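Local coordinates for cyclic di-GMP-binding protein XC_3703 (Xanthomonas campestris pv. campestris, PDB 5B7W) that acts as a cyclic di-GMP effector that regulates virulence and biofilm formation and, without the nucleotide, promotes binding of a transcriptional regulator to its target genes, at residues 4-9 with 98-103; 16-21 with 66-71; 78-83 with 92-97. All coordinates share one frame; numbering follows the deposited sequence.

Contact 1. Residues 4-9 with 98-103; sequences FDVISE and QGIEQK
One short hydrogen bond joins the residue just past strand 3-7 to the segment that leads into helix 102-114: Gly99 N donates to Ser8 O over 2.6 Å, almost perfectly straight and in the plane of the carbonyl. The same oxygen also receives a CA-H...O contact from Gln98 CA at 3.4 Å. Gly99 has a positive phi of 81°, a backbone setting in which a CB would jam against the carbonyl oxygen of Gln98. Next to the bond, Ile100 supplies the apolar part of the contact. Its CG1 branch extends so that CD1 rests on Val6 O at 3.4 Å and on Val6 CG1 at 3.9 Å, the two side chains crossing obliquely, while Ile100 CG1 lies against Ser8 CB at 3.9 Å. With Ser8 OG anti to the backbone N (chi1 -172°), the hydroxyl is hydrogen-bonded to Pro153 O. Farther out, strand 3-7 pairs through its backbone with strands 127-132 and 155-160, Val6 reaches Leu145 of helix 135-146, and a backbone hydrogen bond joins Ile100 and Asp126. The contact brings together the two chain crossings between the RRM-like domains: the chain's first strand belongs to domain I, otherwise built from the C-terminal part.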
loop_
_atom_site.group_PDB
_atom_site.type_symbol
_atom_site.label_atom_id
_atom_site.label_comp_id
_atom_site.label_asym_id
_atom_site.label_seq_id
_atom_site.Cartn_x
_atom_site.Cartn_y
_atom_site.Cartn_z
ATOM N N PHE A 4 -17.232 12.629 0.273
ATOM C CA PHE A 4 -16.692 11.281 0.339
ATOM C C PHE A 4 -15.318 11.359 0.988
ATOM O O PHE A 4 -14.772 12.443 1.205
ATOM C CB PHE A 4 -16.612 10.632 -1.048
ATOM C CG PHE A 4 -15.598 11.266 -1.957
ATOM C CD1 PHE A 4 -15.926 12.378 -2.713
ATOM C CD2 PHE A 4 -14.317 10.748 -2.058
ATOM C CE1 PHE A 4 -14.996 12.965 -3.549
ATOM C CE2 PHE A 4 -13.383 11.330 -2.892
ATOM C CZ PHE A 4 -13.722 12.441 -3.636
ATOM N N ASP A 5 -14.756 10.194 1.291
ATOM C CA ASP A 5 -13.448 10.097 1.921
ATOM C C ASP A 5 -12.445 9.490 0.952
ATOM O O ASP A 5 -12.724 8.463 0.325
ATOM C CB ASP A 5 -13.510 9.260 3.200
ATOM C CG ASP A 5 -13.903 10.076 4.412
ATOM O OD1 ASP A 5 -13.864 11.321 4.329
ATOM O OD2 ASP A 5 -14.242 9.473 5.450
ATOM N N VAL A 6 -11.288 10.129 0.830
ATOM C CA VAL A 6 -10.140 9.541 0.152
ATOM C C VAL A 6 -9.335 8.785 1.200
ATOM O O VAL A 6 -8.838 9.382 2.161
ATOM C CB VAL A 6 -9.284 10.611 -0.540
ATOM C CG1 VAL A 6 -8.154 9.959 -1.326
ATOM C CG2 VAL A 6 -10.144 11.475 -1.446
ATOM N N ILE A 7 -9.222 7.471 1.028
ATOM C CA ILE A 7 -8.544 6.629 2.002
ATOM C C ILE A 7 -7.422 5.871 1.311
ATOM O O ILE A 7 -7.353 5.781 0.081
ATOM C CB ILE A 7 -9.505 5.645 2.699
ATOM C CG1 ILE A 7 -10.070 4.643 1.689
ATOM C CG2 ILE A 7 -10.626 6.395 3.399
ATOM C CD1 ILE A 7 -11.009 3.626 2.299
ATOM N N SER A 8 -6.528 5.323 2.131
ATOM C CA SER A 8 -5.448 4.448 1.672
ATOM C C SER A 8 -5.347 3.332 2.707
ATOM O O SER A 8 -4.619 3.450 3.696
ATOM C CB SER A 8 -4.137 5.200 1.514
ATOM O OG SER A 8 -3.165 4.377 0.894
ATOM N N GLU A 9 -6.092 2.256 2.477
ATOM C CA GLU A 9 -6.223 1.184 3.449
ATOM C C GLU A 9 -5.976 -0.162 2.788
ATOM O O GLU A 9 -6.200 -0.339 1.588
ATOM C CB GLU A 9 -7.609 1.195 4.104
ATOM C CG GLU A 9 -7.879 2.431 4.941
ATOM C CD GLU A 9 -9.231 2.389 5.623
ATOM O OE1 GLU A 9 -10.017 1.462 5.332
ATOM O OE2 GLU A 9 -9.506 3.281 6.451
ATOM N N GLN A 98 -0.234 2.508 5.005
ATOM C CA GLN A 98 -1.674 2.685 5.117
ATOM C C GLN A 98 -1.956 4.044 5.739
ATOM O O GLN A 98 -1.175 4.543 6.555
ATOM C CB GLN A 98 -2.328 1.577 5.960
ATOM C CG GLN A 98 -1.957 0.163 5.538
ATOM C CD GLN A 98 -1.850 -0.793 6.708
ATOM O OE1 GLN A 98 -2.854 -1.308 7.201
ATOM N NE2 GLN A 98 -0.623 -1.035 7.163
ATOM N N GLY A 99 -3.083 4.637 5.351
ATOM C CA GLY A 99 -3.444 5.953 5.838
ATOM C C GLY A 99 -2.740 7.062 5.084
ATOM O O GLY A 99 -1.642 6.861 4.560
ATOM N N ILE A 100 -3.358 8.236 5.017
ATOM C CA ILE A 100 -2.801 9.370 4.289
ATOM C C ILE A 100 -2.232 10.350 5.306
ATOM O O ILE A 100 -2.980 11.042 6.005
ATOM C CB ILE A 100 -3.845 10.035 3.383
ATOM C CG1 ILE A 100 -4.401 9.016 2.386
ATOM C CG2 ILE A 100 -3.229 11.210 2.642
ATOM C CD1 ILE A 100 -5.492 9.565 1.494
ATOM N N GLU A 101 -0.904 10.405 5.388
ATOM C CA GLU A 101 -0.230 11.312 6.302
ATOM C C GLU A 101 -0.451 12.761 5.874
ATOM O O GLU A 101 -0.874 13.054 4.751
ATOM C CB GLU A 101 1.266 11.000 6.363
ATOM C CG GLU A 101 1.593 9.545 6.671
ATOM C CD GLU A 101 2.962 9.130 6.160
ATOM O OE1 GLU A 101 3.183 7.916 5.966
ATOM O OE2 GLU A 101 3.817 10.017 5.953
ATOM N N GLN A 102 -0.151 13.680 6.796
ATOM C CA GLN A 102 -0.330 15.101 6.517
ATOM C C GLN A 102 0.517 15.552 5.334
ATOM O O GLN A 102 0.125 16.468 4.603
ATOM C CB GLN A 102 0.008 15.924 7.759
ATOM C CG GLN A 102 -1.183 16.645 8.366
ATOM C CD GLN A 102 -0.887 17.206 9.742
ATOM O OE1 GLN A 102 0.223 17.664 10.014
ATOM N NE2 GLN A 102 -1.883 17.175 10.621
ATOM N N LYS A 103 1.675 14.921 5.130
ATOM C CA LYS A 103 2.511 15.237 3.977
ATOM C C LYS A 103 1.779 14.932 2.674
ATOM O O LYS A 103 1.624 15.803 1.811
ATOM C CB LYS A 103 3.821 14.452 4.062
ATOM C CG LYS A 103 4.691 14.538 2.821
ATOM C CD LYS A 103 5.202 15.950 2.599
ATOM C CE LYS A 103 6.695 15.946 2.322
ATOM N NZ LYS A 103 7.097 14.796 1.467
#

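Contact 2. Residues 16-21 with 66-71; sequences TNAVDQ and ARLLAR
Helices 12-26 and 54-70 are the two helices that pack on one side of the four-stranded sheet in an RRM-like domain, and here they run roughly antiparallel. Their segments cross at 141° with the axes 8.4 Å apart at closest approach. Ala18 and Arg67 bring the backbones nearest, CA to CA 5.0 Å, as the small alanine side chain allows.

Arg67 can be followed outward along the interface. Its CB sits against the backbone carbonyl of the facing helix, 3.5 Å from Ala18 O. CG stays over the same oxygen, and the chain then bends at chi2 (-49°), so that CD turns along helix 12-26 and meets Gln21 CB at 3.9 Å. A second bend at chi3 directs the guanidinium, whose NE forms a salt bridge with Glu25 one turn farther on. NH1 passes the Gln21 amide at a longer 4.0 Å from OE1, which lies at the edge of the guanidinium near its plane.

Gln21 reaches out in an extended chain and lays its amide between the two arginines, crossing each at about a right angle. With Arg71 the meeting is mostly through the aliphatic part: Arg71 CD is 3.8 Å from Gln21 OE1, and Gln21 NE2 lies over one face of the guanidinium, the two planes 71° apart. The charge of Arg71 is met by Glu14, in a salt bridge from NE. Both arginines are therefore tied across to helix 12-26 by acidic partners while their methylenes carry the packing. On the buried side Leu68 takes over, touching Leu15. The methyl of Ala18 sits between Arg71 and Leu68, with Ala18 CB 4.0 Å from Arg71 CG and 3.7 Å from Leu68 CD2.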
loop_
_atom_site.group_PDB
_atom_site.type_symbol
_atom_site.label_atom_id
_atom_site.label_comp_id
_atom_site.label_asym_id
_atom_site.label_seq_id
_atom_site.Cartn_x
_atom_site.Cartn_y
_atom_site.Cartn_z
ATOM N N THR A 16 -2.790 -10.637 5.706
ATOM C CA THR A 16 -2.323 -11.838 6.391
ATOM C C THR A 16 -2.338 -13.044 5.459
ATOM O O THR A 16 -1.406 -13.857 5.472
ATOM C CB THR A 16 -3.184 -12.105 7.626
ATOM O OG1 THR A 16 -3.125 -10.975 8.506
ATOM C CG2 THR A 16 -2.695 -13.342 8.366
ATOM N N ASN A 17 -3.388 -13.176 4.644
ATOM C CA ASN A 17 -3.462 -14.291 3.705
ATOM C C ASN A 17 -2.310 -14.256 2.710
ATOM O O ASN A 17 -1.701 -15.292 2.418
ATOM C CB ASN A 17 -4.803 -14.277 2.971
ATOM C CG ASN A 17 -5.883 -15.039 3.712
ATOM O OD1 ASN A 17 -6.989 -15.221 3.203
ATOM N ND2 ASN A 17 -5.566 -15.492 4.920
ATOM N N ALA A 18 -1.993 -13.070 2.183
ATOM C CA ALA A 18 -0.920 -12.960 1.198
ATOM C C ALA A 18 0.421 -13.384 1.787
ATOM O O ALA A 18 1.217 -14.053 1.118
ATOM C CB ALA A 18 -0.844 -11.532 0.661
ATOM N N VAL A 19 0.688 -13.006 3.039
ATOM C CA VAL A 19 1.937 -13.404 3.681
ATOM C C VAL A 19 1.955 -14.908 3.928
ATOM O O VAL A 19 2.981 -15.569 3.728
ATOM C CB VAL A 19 2.143 -12.611 4.985
ATOM C CG1 VAL A 19 3.409 -13.074 5.694
ATOM C CG2 VAL A 19 2.209 -11.121 4.692
ATOM N N ASP A 20 0.825 -15.472 4.361
ATOM C CA ASP A 20 0.750 -16.915 4.565
ATOM C C ASP A 20 0.946 -17.666 3.254
ATOM O O ASP A 20 1.648 -18.683 3.211
ATOM C CB ASP A 20 -0.589 -17.292 5.199
ATOM C CG ASP A 20 -0.755 -16.723 6.592
ATOM O OD1 ASP A 20 0.260 -16.598 7.308
ATOM O OD2 ASP A 20 -1.901 -16.402 6.971
ATOM N N GLN A 21 0.332 -17.181 2.172
ATOM C CA GLN A 21 0.507 -17.831 0.879
ATOM C C GLN A 21 1.931 -17.668 0.361
ATOM O O GLN A 21 2.433 -18.550 -0.344
ATOM C CB GLN A 21 -0.499 -17.277 -0.133
ATOM C CG GLN A 21 -1.953 -17.541 0.237
ATOM C CD GLN A 21 -2.936 -16.859 -0.698
ATOM O OE1 GLN A 21 -2.547 -16.272 -1.709
ATOM N NE2 GLN A 21 -4.218 -16.925 -0.356
ATOM N N ALA A 66 3.488 -10.735 -6.029
ATOM C CA ALA A 66 2.466 -11.537 -6.694
ATOM C C ALA A 66 1.396 -11.997 -5.714
ATOM O O ALA A 66 0.209 -12.044 -6.056
ATOM C CB ALA A 66 3.110 -12.737 -7.387
ATOM N N ARG A 67 1.795 -12.341 -4.487
ATOM C CA ARG A 67 0.817 -12.771 -3.495
ATOM C C ARG A 67 -0.095 -11.623 -3.079
ATOM O O ARG A 67 -1.315 -11.797 -2.982
ATOM C CB ARG A 67 1.525 -13.365 -2.276
ATOM C CG ARG A 67 2.198 -14.706 -2.535
ATOM C CD ARG A 67 1.252 -15.675 -3.226
ATOM N NE ARG A 67 1.570 -15.826 -4.643
ATOM C CZ ARG A 67 0.683 -16.152 -5.578
ATOM N NH1 ARG A 67 -0.585 -16.357 -5.249
ATOM N NH2 ARG A 67 1.064 -16.267 -6.843
ATOM N N LEU A 68 0.479 -10.443 -2.831
ATOM C CA LEU A 68 -0.327 -9.293 -2.434
ATOM C C LEU A 68 -1.294 -8.894 -3.542
ATOM O O LEU A 68 -2.474 -8.629 -3.286
ATOM C CB LEU A 68 0.583 -8.123 -2.061
ATOM C CG LEU A 68 1.349 -8.266 -0.745
ATOM C CD1 LEU A 68 2.480 -7.258 -0.671
ATOM C CD2 LEU A 68 0.408 -8.098 0.434
ATOM N N LEU A 69 -0.808 -8.848 -4.785
ATOM C CA LEU A 69 -1.687 -8.557 -5.912
ATOM C C LEU A 69 -2.781 -9.608 -6.040
ATOM O O LEU A 69 -3.939 -9.277 -6.320
ATOM C CB LEU A 69 -0.871 -8.465 -7.202
ATOM C CG LEU A 69 0.079 -7.271 -7.309
ATOM C CD1 LEU A 69 1.116 -7.491 -8.397
ATOM C CD2 LEU A 69 -0.701 -5.990 -7.563
ATOM N N ALA A 70 -2.436 -10.880 -5.816
ATOM C CA ALA A 70 -3.416 -11.957 -5.918
ATOM C C ALA A 70 -4.549 -11.812 -4.913
ATOM O O ALA A 70 -5.626 -12.380 -5.126
ATOM C CB ALA A 70 -2.732 -13.312 -5.734
ATOM N N ARG A 71 -4.336 -11.077 -3.822
ATOM C CA ARG A 71 -5.388 -10.805 -2.854
ATOM C C ARG A 71 -5.958 -9.398 -3.005
ATOM O O ARG A 71 -6.558 -8.872 -2.062
ATOM C CB ARG A 71 -4.873 -11.029 -1.430
ATOM C CG ARG A 71 -4.335 -12.434 -1.173
ATOM C CD ARG A 71 -5.198 -13.506 -1.829
ATOM N NE ARG A 71 -6.515 -13.623 -1.210
ATOM C CZ ARG A 71 -7.493 -14.394 -1.676
ATOM N NH1 ARG A 71 -7.304 -15.116 -2.773
ATOM N NH2 ARG A 71 -8.660 -14.440 -1.050
#

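Contact 3. Residues 78-83 with 92-97; sequences LEFGDV and QKVTVK
Glu79 and Thr95 form a hydrogen-bonded antiparallel pair: Glu79 N donates to Thr95 O at 2.8 Å in the carbonyl plane, and Thr95 N returns a bond of 2.8 Å to Glu79 O from 25° above that carbonyl's plane. Gly81 N continues the ladder with a 2.9 Å bond to Lys93 O, nearly along the C=O axis, but the reciprocal bond is missing. A side chain takes Gly81 O instead: the extended Gln92 brings NE2 to within 2.8 Å of it, almost straight at 174° and within the amide plane. Lys93 N donates to a water at 2.6 Å, and that water donates to Asp82 O. The regular pairing is thus interrupted at Gly81 and Asp82, where amide and water bridge the backbones.

Beyond this frame, Leu78, Phe80, Val94 and Val96 share the face covered by helix 54-70. Val94 CG1 sits over the Phe80 ring, 4.0 Å from its centroid and 14° off the normal, a CH-pi contact. Its neighbour CG2 meets the ring at CD2, 3.5 Å away, and Leu78 CD2 packs against both valines. Glu79 and Thr95 lie on the other face; past the pairing, Lys97 CG and CD lie against Glu79 CB, and Lys97 NZ reaches Glu151 O and a water held by Leu78 O. This hairpin closes domain II of the protein, an RRM-like domain, with strand 78-85 at the sheet edge.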
loop_
_atom_site.group_PDB
_atom_site.type_symbol
_atom_site.label_atom_id
_atom_site.label_comp_id
_atom_site.label_asym_id
_atom_site.label_seq_id
_atom_site.Cartn_x
_atom_site.Cartn_y
_atom_site.Cartn_z
ATOM N N LEU A 78 3.707 -0.603 -0.838
ATOM C CA LEU A 78 4.895 -1.190 -0.232
ATOM C C LEU A 78 6.034 -0.179 -0.204
ATOM O O LEU A 78 6.321 0.477 -1.211
ATOM C CB LEU A 78 5.323 -2.442 -0.996
ATOM C CG LEU A 78 4.330 -3.603 -1.040
ATOM C CD1 LEU A 78 4.943 -4.801 -1.752
ATOM C CD2 LEU A 78 3.878 -3.976 0.365
ATOM N N GLU A 79 6.676 -0.054 0.954
ATOM C CA GLU A 79 7.857 0.787 1.128
ATOM C C GLU A 79 9.019 -0.121 1.504
ATOM O O GLU A 79 9.077 -0.629 2.630
ATOM C CB GLU A 79 7.625 1.853 2.196
ATOM C CG GLU A 79 8.842 2.720 2.468
ATOM C CD GLU A 79 8.765 3.429 3.803
ATOM O OE1 GLU A 79 8.932 2.756 4.843
ATOM O OE2 GLU A 79 8.540 4.657 3.816
ATOM N N PHE A 80 9.939 -0.326 0.567
ATOM C CA PHE A 80 11.050 -1.248 0.758
ATOM C C PHE A 80 12.220 -0.524 1.413
ATOM O O PHE A 80 12.738 0.454 0.864
ATOM C CB PHE A 80 11.480 -1.858 -0.576
ATOM C CG PHE A 80 10.488 -2.829 -1.143
ATOM C CD1 PHE A 80 9.435 -2.388 -1.926
ATOM C CD2 PHE A 80 10.608 -4.184 -0.889
ATOM C CE1 PHE A 80 8.521 -3.282 -2.448
ATOM C CE2 PHE A 80 9.696 -5.082 -1.406
ATOM C CZ PHE A 80 8.651 -4.631 -2.188
ATOM N N GLY A 81 12.632 -1.006 2.583
ATOM C CA GLY A 81 13.837 -0.520 3.216
ATOM C C GLY A 81 15.079 -1.119 2.587
ATOM O O GLY A 81 15.024 -1.887 1.626
ATOM N N ASP A 82 16.227 -0.753 3.146
ATOM C CA ASP A 82 17.491 -1.279 2.653
ATOM C C ASP A 82 17.617 -2.762 2.974
ATOM O O ASP A 82 17.189 -3.224 4.037
ATOM C CB ASP A 82 18.667 -0.519 3.263
ATOM C CG ASP A 82 18.870 0.842 2.636
ATOM O OD1 ASP A 82 19.319 1.762 3.352
ATOM O OD2 ASP A 82 18.585 0.992 1.428
ATOM N N VAL A 83 18.207 -3.510 2.048
ATOM C CA VAL A 83 18.524 -4.914 2.287
ATOM C C VAL A 83 19.759 -4.961 3.177
ATOM O O VAL A 83 20.854 -4.573 2.759
ATOM C CB VAL A 83 18.753 -5.677 0.979
ATOM C CG1 VAL A 83 19.043 -7.142 1.275
ATOM C CG2 VAL A 83 17.548 -5.536 0.064
ATOM N N GLN A 92 15.326 -7.669 5.080
ATOM C CA GLN A 92 14.772 -6.441 4.525
ATOM C C GLN A 92 13.393 -6.193 5.116
ATOM O O GLN A 92 12.572 -7.111 5.191
ATOM C CB GLN A 92 14.685 -6.507 2.995
ATOM C CG GLN A 92 14.287 -5.190 2.349
ATOM C CD GLN A 92 14.122 -5.304 0.849
ATOM O OE1 GLN A 92 13.837 -6.380 0.324
ATOM N NE2 GLN A 92 14.306 -4.191 0.147
ATOM N N LYS A 93 13.152 -4.953 5.526
ATOM C CA LYS A 93 11.878 -4.537 6.095
ATOM C C LYS A 93 11.033 -3.868 5.020
ATOM O O LYS A 93 11.483 -2.916 4.372
ATOM C CB LYS A 93 12.105 -3.583 7.270
ATOM C CG LYS A 93 10.894 -2.759 7.663
ATOM C CD LYS A 93 11.206 -1.879 8.862
ATOM C CE LYS A 93 10.006 -1.038 9.261
ATOM N NZ LYS A 93 10.239 -0.308 10.538
ATOM N N VAL A 94 9.817 -4.371 4.826
ATOM C CA VAL A 94 8.874 -3.820 3.859
ATOM C C VAL A 94 7.693 -3.264 4.642
ATOM O O VAL A 94 6.955 -4.016 5.291
ATOM C CB VAL A 94 8.419 -4.871 2.838
ATOM C CG1 VAL A 94 7.560 -4.223 1.759
ATOM C CG2 VAL A 94 9.621 -5.570 2.225
ATOM N N THR A 95 7.512 -1.947 4.585
ATOM C CA THR A 95 6.415 -1.285 5.278
ATOM C C THR A 95 5.188 -1.266 4.375
ATOM O O THR A 95 5.237 -0.732 3.262
ATOM C CB THR A 95 6.801 0.138 5.682
ATOM O OG1 THR A 95 7.865 0.095 6.640
ATOM C CG2 THR A 95 5.605 0.863 6.289
ATOM N N VAL A 96 4.094 -1.857 4.852
ATOM C CA VAL A 96 2.819 -1.788 4.150
ATOM C C VAL A 96 2.155 -0.467 4.514
ATOM O O VAL A 96 1.471 -0.364 5.538
ATOM C CB VAL A 96 1.919 -2.989 4.495
ATOM C CG1 VAL A 96 0.628 -2.933 3.692
ATOM C CG2 VAL A 96 2.656 -4.293 4.234
ATOM N N LYS A 97 2.367 0.552 3.684
ATOM C CA LYS A 97 1.881 1.891 3.994
ATOM C C LYS A 97 0.358 1.930 3.960
ATOM O O LYS A 97 -0.269 1.438 3.016
ATOM C CB LYS A 97 2.457 2.906 3.008
ATOM C CG LYS A 97 3.971 3.047 3.064
ATOM C CD LYS A 97 4.478 3.987 1.980
ATOM C CE LYS A 97 4.024 3.546 0.597
ATOM N NZ LYS A 97 4.503 4.467 -0.473
HETATM O O HOH W 1 6.307 3.345 -2.494
HETATM O O HOH W 2 14.968 -3.054 5.500
#

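In the fold
Contacts 2 and 3 belong to the same RRM-like domain, one between its two helices and the other within its sheet, and they meet through its core where Leu68 CD1 packs on Leu78 CD1 at 3.6 Å. Contact 1 lies between the domains: residues 98-103 follow directly on segment 92-97, and its 4-9 segment precedes helix 12-26, so it closes a loop that encloses both others. Contact 1 is buried and rests on one backbone bond with a small apolar patch. Contact 2, partly buried, relies on side-chain packing alone between its segments. Contact 3, also partly buried, has the most bonds, with Leu78, Val94 and Val96 inside and Glu79 and Lys93 at the surface.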